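Local structure of 11S globulin seed storage protein (Amaranthus hypochondriacus, 3QAC) at residues H133-D138 against A288-D293; L330-M335 against L449-G454. The protein probably serves as a nutrient reservoir of the seed, a storage globulin of the 11S family built from two cupin domains. All blocks are in the same frame, centred on the assembly; numbering follows the deposited sequence.

Overall arrangement
The subunit is built of two cupin barrels, and each contact is tied to a sheet of one of them. Interaction 1 joins a turn of the N-terminal cupin, 133-138, to the strand 288-290 that adds a last strand to its sheet, just where the chain passes into the C-terminal cupin. Interaction 2 belongs to the C-terminal cupin, where the 330-335 loop receives the end of the modelled chain, 449-454. Their centres are 25 Å apart and their nearest atoms about 9 Å, without touching. Interaction 1 is a buried contact that no other subunit of the assembly touches, whereas interaction 2 meets a second subunit; its centre is about 24 Å from the centre of the chain, against 13 Å for interaction 1.

Interaction 1: H133-D138 against A288-D293; sequences HLREGD and AVNVDD
The Asn290 amide reaches into the type II turn Arg135-Asp138, which joins two strands of the N-terminal cupin barrel; 288-290 runs antiparallel beside the second of them as the outermost strand of the sheet within this chain. Asp138 and Asn290 form a non-hydrogen-bonded pair, and beyond it Val291 N donates to Gly137 O at 2.8 Å. The same Gly137 O also takes a CA-H...O contact from Asn290 CA.

Side-chain hydrogen bonds also hold the turn. In Asn290, chi1 of -163° sets CG anti to the backbone N; ND2 donates a hydrogen bond to Glu136 O at 2.6 Å, with an N-H...O angle of 153°, and makes a weak one to Asp138 OD1 at 3.4 Å. OD1 turns back to its own segment and accepts from Asp292 N at 2.9 Å, an Asx turn, so the amide ties the 135-138 turn to the one that begins at Asn290. Asp138 in turn uses OD2 to accept from Arg135 N.

Stacking covers the amide from another side: the Arg135 guanidinium lies over it with the planes 24° apart, ND2 sitting above the guanidinium toward its rim.

Charge and close packing meet at Gly137, where a CB would collide with both Asn290 OD1 and Asp292 OD2. The Asp292 carboxylate stands near that of Glu136, a repulsion that the salt bridge from Asp292 OD1 to Lys327 probably eases. Val291 packs on Ile139 and Tyr75. Separately, its CG2 rests 3.2 Å from Gly137 O.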
loop_
_atom_site.group_PDB
_atom_site.type_symbol
_atom_site.label_atom_id
_atom_site.label_comp_id
_atom_site.label_asym_id
_atom_site.label_seq_id
_atom_site.Cartn_x
_atom_site.Cartn_y
_atom_site.Cartn_z
ATOM N N HIS A 133 5.703 15.884 27.082
ATOM C CA HIS A 133 7.094 16.112 27.406
ATOM C C HIS A 133 7.996 15.288 26.505
ATOM O O HIS A 133 7.660 14.171 26.132
ATOM C CB HIS A 133 7.358 15.780 28.876
ATOM C CG HIS A 133 6.782 16.783 29.827
ATOM N ND1 HIS A 133 7.482 17.893 30.253
ATOM C CD2 HIS A 133 5.567 16.854 30.422
ATOM C CE1 HIS A 133 6.725 18.602 31.075
ATOM N NE2 HIS A 133 5.558 17.992 31.196
ATOM N N LEU A 134 9.131 15.867 26.141
ATOM C CA LEU A 134 10.146 15.155 25.385
ATOM C C LEU A 134 11.344 14.990 26.293
ATOM O O LEU A 134 11.763 15.948 26.943
ATOM C CB LEU A 134 10.571 15.969 24.163
ATOM C CG LEU A 134 9.502 16.355 23.138
ATOM C CD1 LEU A 134 9.991 17.465 22.212
ATOM C CD2 LEU A 134 9.090 15.144 22.338
ATOM N N ARG A 135 11.903 13.790 26.343
ATOM C CA ARG A 135 13.132 13.590 27.094
ATOM C C ARG A 135 14.100 12.717 26.313
ATOM O O ARG A 135 13.694 11.945 25.449
ATOM C CB ARG A 135 12.850 12.984 28.479
ATOM C CG ARG A 135 12.121 11.642 28.437
ATOM C CD ARG A 135 11.812 11.105 29.847
ATOM N NE ARG A 135 12.927 10.350 30.425
ATOM C CZ ARG A 135 12.819 9.121 30.924
ATOM N NH1 ARG A 135 11.644 8.502 30.934
ATOM N NH2 ARG A 135 13.886 8.505 31.416
ATOM N N GLU A 136 15.381 12.846 26.629
ATOM C CA GLU A 136 16.393 11.992 26.032
ATOM C C GLU A 136 15.957 10.534 26.044
ATOM O O GLU A 136 15.372 10.049 27.021
ATOM C CB GLU A 136 17.714 12.147 26.769
ATOM C CG GLU A 136 18.856 11.409 26.102
ATOM C CD GLU A 136 20.217 11.789 26.677
ATOM O OE1 GLU A 136 20.406 12.982 27.029
ATOM O OE2 GLU A 136 21.087 10.888 26.776
ATOM N N GLY A 137 16.220 9.828 24.954
ATOM C CA GLY A 137 15.847 8.434 24.883
ATOM C C GLY A 137 14.438 8.253 24.364
ATOM O O GLY A 137 13.995 7.133 24.129
ATOM N N ASP A 138 13.726 9.355 24.191
ATOM C CA ASP A 138 12.352 9.294 23.717
ATOM C C ASP A 138 12.307 8.969 22.233
ATOM O O ASP A 138 12.979 9.621 21.423
ATOM C CB ASP A 138 11.635 10.628 23.957
ATOM C CG ASP A 138 10.799 10.635 25.235
ATOM O OD1 ASP A 138 10.478 9.549 25.770
ATOM O OD2 ASP A 138 10.442 11.742 25.689
ATOM N N ALA A 288 4.844 8.132 22.547
ATOM C CA ALA A 288 6.279 7.941 22.692
ATOM C C ALA A 288 6.575 6.801 23.652
ATOM O O ALA A 288 5.766 6.489 24.509
ATOM C CB ALA A 288 6.928 9.207 23.187
ATOM N N VAL A 289 7.723 6.158 23.481
ATOM C CA VAL A 289 8.293 5.354 24.554
ATOM C C VAL A 289 9.794 5.647 24.676
ATOM O O VAL A 289 10.500 5.808 23.684
ATOM C CB VAL A 289 8.031 3.813 24.430
ATOM C CG1 VAL A 289 6.929 3.489 23.433
ATOM C CG2 VAL A 289 9.314 3.073 24.096
ATOM N N ASN A 290 10.270 5.741 25.908
ATOM C CA ASN A 290 11.672 6.005 26.141
ATOM C C ASN A 290 12.468 4.705 26.072
ATOM O O ASN A 290 12.235 3.780 26.852
ATOM C CB ASN A 290 11.857 6.691 27.478
ATOM C CG ASN A 290 13.193 7.340 27.597
ATOM O OD1 ASN A 290 14.206 6.656 27.669
ATOM N ND2 ASN A 290 13.218 8.671 27.608
ATOM N N VAL A 291 13.386 4.622 25.116
ATOM C CA VAL A 291 14.129 3.385 24.894
ATOM C C VAL A 291 15.352 3.315 25.795
ATOM O O VAL A 291 16.103 2.344 25.762
ATOM C CB VAL A 291 14.561 3.216 23.421
ATOM C CG1 VAL A 291 13.356 2.918 22.559
ATOM C CG2 VAL A 291 15.267 4.450 22.945
ATOM N N ASP A 292 15.550 4.348 26.604
ATOM C CA ASP A 292 16.618 4.310 27.600
ATOM C C ASP A 292 16.181 3.597 28.884
ATOM O O ASP A 292 16.955 3.453 29.831
ATOM C CB ASP A 292 17.134 5.715 27.881
ATOM C CG ASP A 292 18.113 6.173 26.832
ATOM O OD1 ASP A 292 18.585 5.280 26.091
ATOM O OD2 ASP A 292 18.426 7.392 26.763
ATOM N N ASP A 293 14.940 3.128 28.894
ATOM C CA ASP A 293 14.400 2.448 30.055
ATOM C C ASP A 293 14.877 1.002 30.038
ATOM O O ASP A 293 14.314 0.164 29.335
ATOM C CB ASP A 293 12.877 2.533 30.030
ATOM C CG ASP A 293 12.221 1.850 31.225
ATOM O OD1 ASP A 293 12.851 0.963 31.851
ATOM O OD2 ASP A 293 11.055 2.197 31.528
#

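Interaction 2: L330-M335 against L449-G454; sequences LYRNAM and LFRSSG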
loop_
_atom_site.group_PDB
_atom_site.type_symbol
_atom_site.label_atom_id
_atom_site.label_comp_id
_atom_site.label_asym_id
_atom_site.label_seq_id
_atom_site.Cartn_x
_atom_site.Cartn_y
_atom_site.Cartn_z
ATOM N N LEU A 330 25.934 -1.297 22.538
ATOM C CA LEU A 330 26.954 -2.312 22.614
ATOM C C LEU A 330 28.005 -1.732 23.505
ATOM O O LEU A 330 28.384 -0.587 23.348
ATOM C CB LEU A 330 27.520 -2.663 21.240
ATOM C CG LEU A 330 26.701 -3.624 20.384
ATOM C CD1 LEU A 330 27.380 -3.812 19.052
ATOM C CD2 LEU A 330 26.555 -4.964 21.085
ATOM N N TYR A 331 28.431 -2.517 24.481
ATOM C CA TYR A 331 29.478 -2.104 25.408
ATOM C C TYR A 331 30.824 -2.370 24.755
ATOM O O TYR A 331 30.871 -2.918 23.651
ATOM C CB TYR A 331 29.347 -2.882 26.716
ATOM C CG TYR A 331 28.054 -2.604 27.451
ATOM C CD1 TYR A 331 27.591 -1.302 27.609
ATOM C CD2 TYR A 331 27.302 -3.641 27.993
ATOM C CE1 TYR A 331 26.407 -1.035 28.283
ATOM C CE2 TYR A 331 26.117 -3.387 28.680
ATOM C CZ TYR A 331 25.676 -2.085 28.818
ATOM O OH TYR A 331 24.506 -1.831 29.492
ATOM N N ARG A 332 31.910 -1.997 25.429
ATOM C CA ARG A 332 33.242 -2.136 24.838
ATOM C C ARG A 332 33.464 -3.505 24.186
ATOM O O ARG A 332 33.258 -4.548 24.804
ATOM C CB ARG A 332 34.366 -1.773 25.839
ATOM C CG ARG A 332 34.678 -2.809 26.930
ATOM C CD ARG A 332 36.135 -3.329 26.855
ATOM N NE ARG A 332 37.084 -2.609 27.713
ATOM C CZ ARG A 332 37.902 -3.192 28.594
ATOM N NH1 ARG A 332 37.892 -4.511 28.751
ATOM N NH2 ARG A 332 38.736 -2.458 29.327
ATOM N N ASN A 333 33.862 -3.468 22.915
ATOM C CA ASN A 333 34.219 -4.650 22.119
ATOM C C ASN A 333 33.102 -5.670 21.912
ATOM O O ASN A 333 33.334 -6.754 21.386
ATOM C CB ASN A 333 35.480 -5.322 22.666
ATOM C CG ASN A 333 36.652 -4.357 22.771
ATOM O OD1 ASN A 333 36.792 -3.435 21.962
ATOM N ND2 ASN A 333 37.497 -4.559 23.776
ATOM N N ALA A 334 31.891 -5.321 22.318
ATOM C CA ALA A 334 30.766 -6.211 22.129
ATOM C C ALA A 334 30.292 -6.103 20.696
ATOM O O ALA A 334 30.582 -5.122 19.997
ATOM C CB ALA A 334 29.642 -5.871 23.084
ATOM N N MET A 335 29.577 -7.125 20.252
ATOM C CA MET A 335 29.051 -7.124 18.901
ATOM C C MET A 335 27.609 -7.600 18.857
ATOM O O MET A 335 27.137 -8.322 19.738
ATOM C CB MET A 335 29.918 -7.977 17.964
ATOM C CG MET A 335 29.408 -9.389 17.770
ATOM S SD MET A 335 30.309 -10.288 16.482
ATOM C CE MET A 335 31.994 -9.860 16.918
ATOM N N LEU A 449 23.270 -10.285 21.034
ATOM C CA LEU A 449 24.377 -9.454 21.498
ATOM C C LEU A 449 25.419 -10.314 22.195
ATOM O O LEU A 449 25.084 -11.108 23.075
ATOM C CB LEU A 449 23.868 -8.391 22.456
ATOM C CG LEU A 449 22.879 -7.419 21.826
ATOM C CD1 LEU A 449 22.449 -6.384 22.836
ATOM C CD2 LEU A 449 23.513 -6.755 20.620
ATOM N N PHE A 450 26.676 -10.159 21.786
ATOM C CA PHE A 450 27.776 -10.978 22.281
ATOM C C PHE A 450 28.862 -10.111 22.871
ATOM O O PHE A 450 29.105 -9.001 22.405
ATOM C CB PHE A 450 28.435 -11.749 21.142
ATOM C CG PHE A 450 27.494 -12.576 20.337
ATOM C CD1 PHE A 450 27.848 -12.990 19.065
ATOM C CD2 PHE A 450 26.257 -12.947 20.847
ATOM C CE1 PHE A 450 26.988 -13.764 18.316
ATOM C CE2 PHE A 450 25.383 -13.708 20.104
ATOM C CZ PHE A 450 25.742 -14.124 18.838
ATOM N N ARG A 451 29.543 -10.634 23.879
ATOM C CA ARG A 451 30.756 -10.004 24.340
ATOM C C ARG A 451 31.891 -10.509 23.465
ATOM O O ARG A 451 32.052 -11.717 23.278
ATOM C CB ARG A 451 31.017 -10.319 25.805
ATOM C CG ARG A 451 32.108 -9.448 26.384
ATOM C CD ARG A 451 32.194 -8.134 25.611
ATOM N NE ARG A 451 33.459 -7.457 25.856
ATOM C CZ ARG A 451 33.692 -6.675 26.906
ATOM N NH1 ARG A 451 32.738 -6.469 27.809
ATOM N NH2 ARG A 451 34.880 -6.100 27.053
ATOM N N SER A 452 32.656 -9.577 22.906
ATOM C CA SER A 452 33.716 -9.915 21.955
ATOM C C SER A 452 35.056 -9.277 22.328
ATOM O O SER A 452 35.130 -8.436 23.229
ATOM C CB SER A 452 33.319 -9.510 20.527
ATOM O OG SER A 452 32.261 -10.327 20.041
ATOM N N SER A 453 36.111 -9.697 21.633
ATOM C CA SER A 453 37.450 -9.154 21.863
ATOM C C SER A 453 37.880 -8.227 20.716
ATOM O O SER A 453 37.715 -8.561 19.540
ATOM C CB SER A 453 38.468 -10.284 22.073
ATOM O OG SER A 453 38.283 -10.919 23.331
ATOM N N GLY A 454 38.424 -7.062 21.066
ATOM C CA GLY A 454 38.769 -6.054 20.078
ATOM C C GLY A 454 40.260 -5.790 19.993
ATOM O O GLY A 454 40.761 -5.361 18.953
#
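The start of strand 335-341 in the C-terminal cupin pairs with the short strand 449-450, Met335 facing Phe450 as an antiparallel hydrogen-bonded pair. Met335 N donates to Phe450 O at 2.9 Å, and Phe450 N returns a nearly straight bond (173°) to Met335 O at 2.8 Å.

On the face carrying these two side chains, Met335 CG approaches Phe450 CD1 at 4.1 Å, and Met335 CE lies 3.2 Å from Ser452 OG, a buried hydroxyl for which the model offers no polar partner. Ser223 of a second subunit packs against both Met335 and Phe450. Leu330 and Leu449 meet through their CD2 methyls at 3.6 Å.

Past the strand, the Arg451 chain is bent at chi2 (26°), which sets CD. Its guanidinium lies against the type II turn Tyr331-Ala334. Arg332 O sits over the centre of that plane, 3.0 Å from Arg451 CZ, in a contact that is not a hydrogen bond. NE instead bonds Ser452 O within the guanidinium plane, while NH1 reaches Glu303 O. At Arg451, an alanine here would probably leave Ser452 O and Glu303 O without these donors and a gap where the guanidinium lay against Arg332 O. Asn333 packs its CG 3.7 Å from Gly454 N. The loop carries the chain from one sheet of the C-terminal cupin barrel to the other, with 449-450 pairing at the start of strand 335-341.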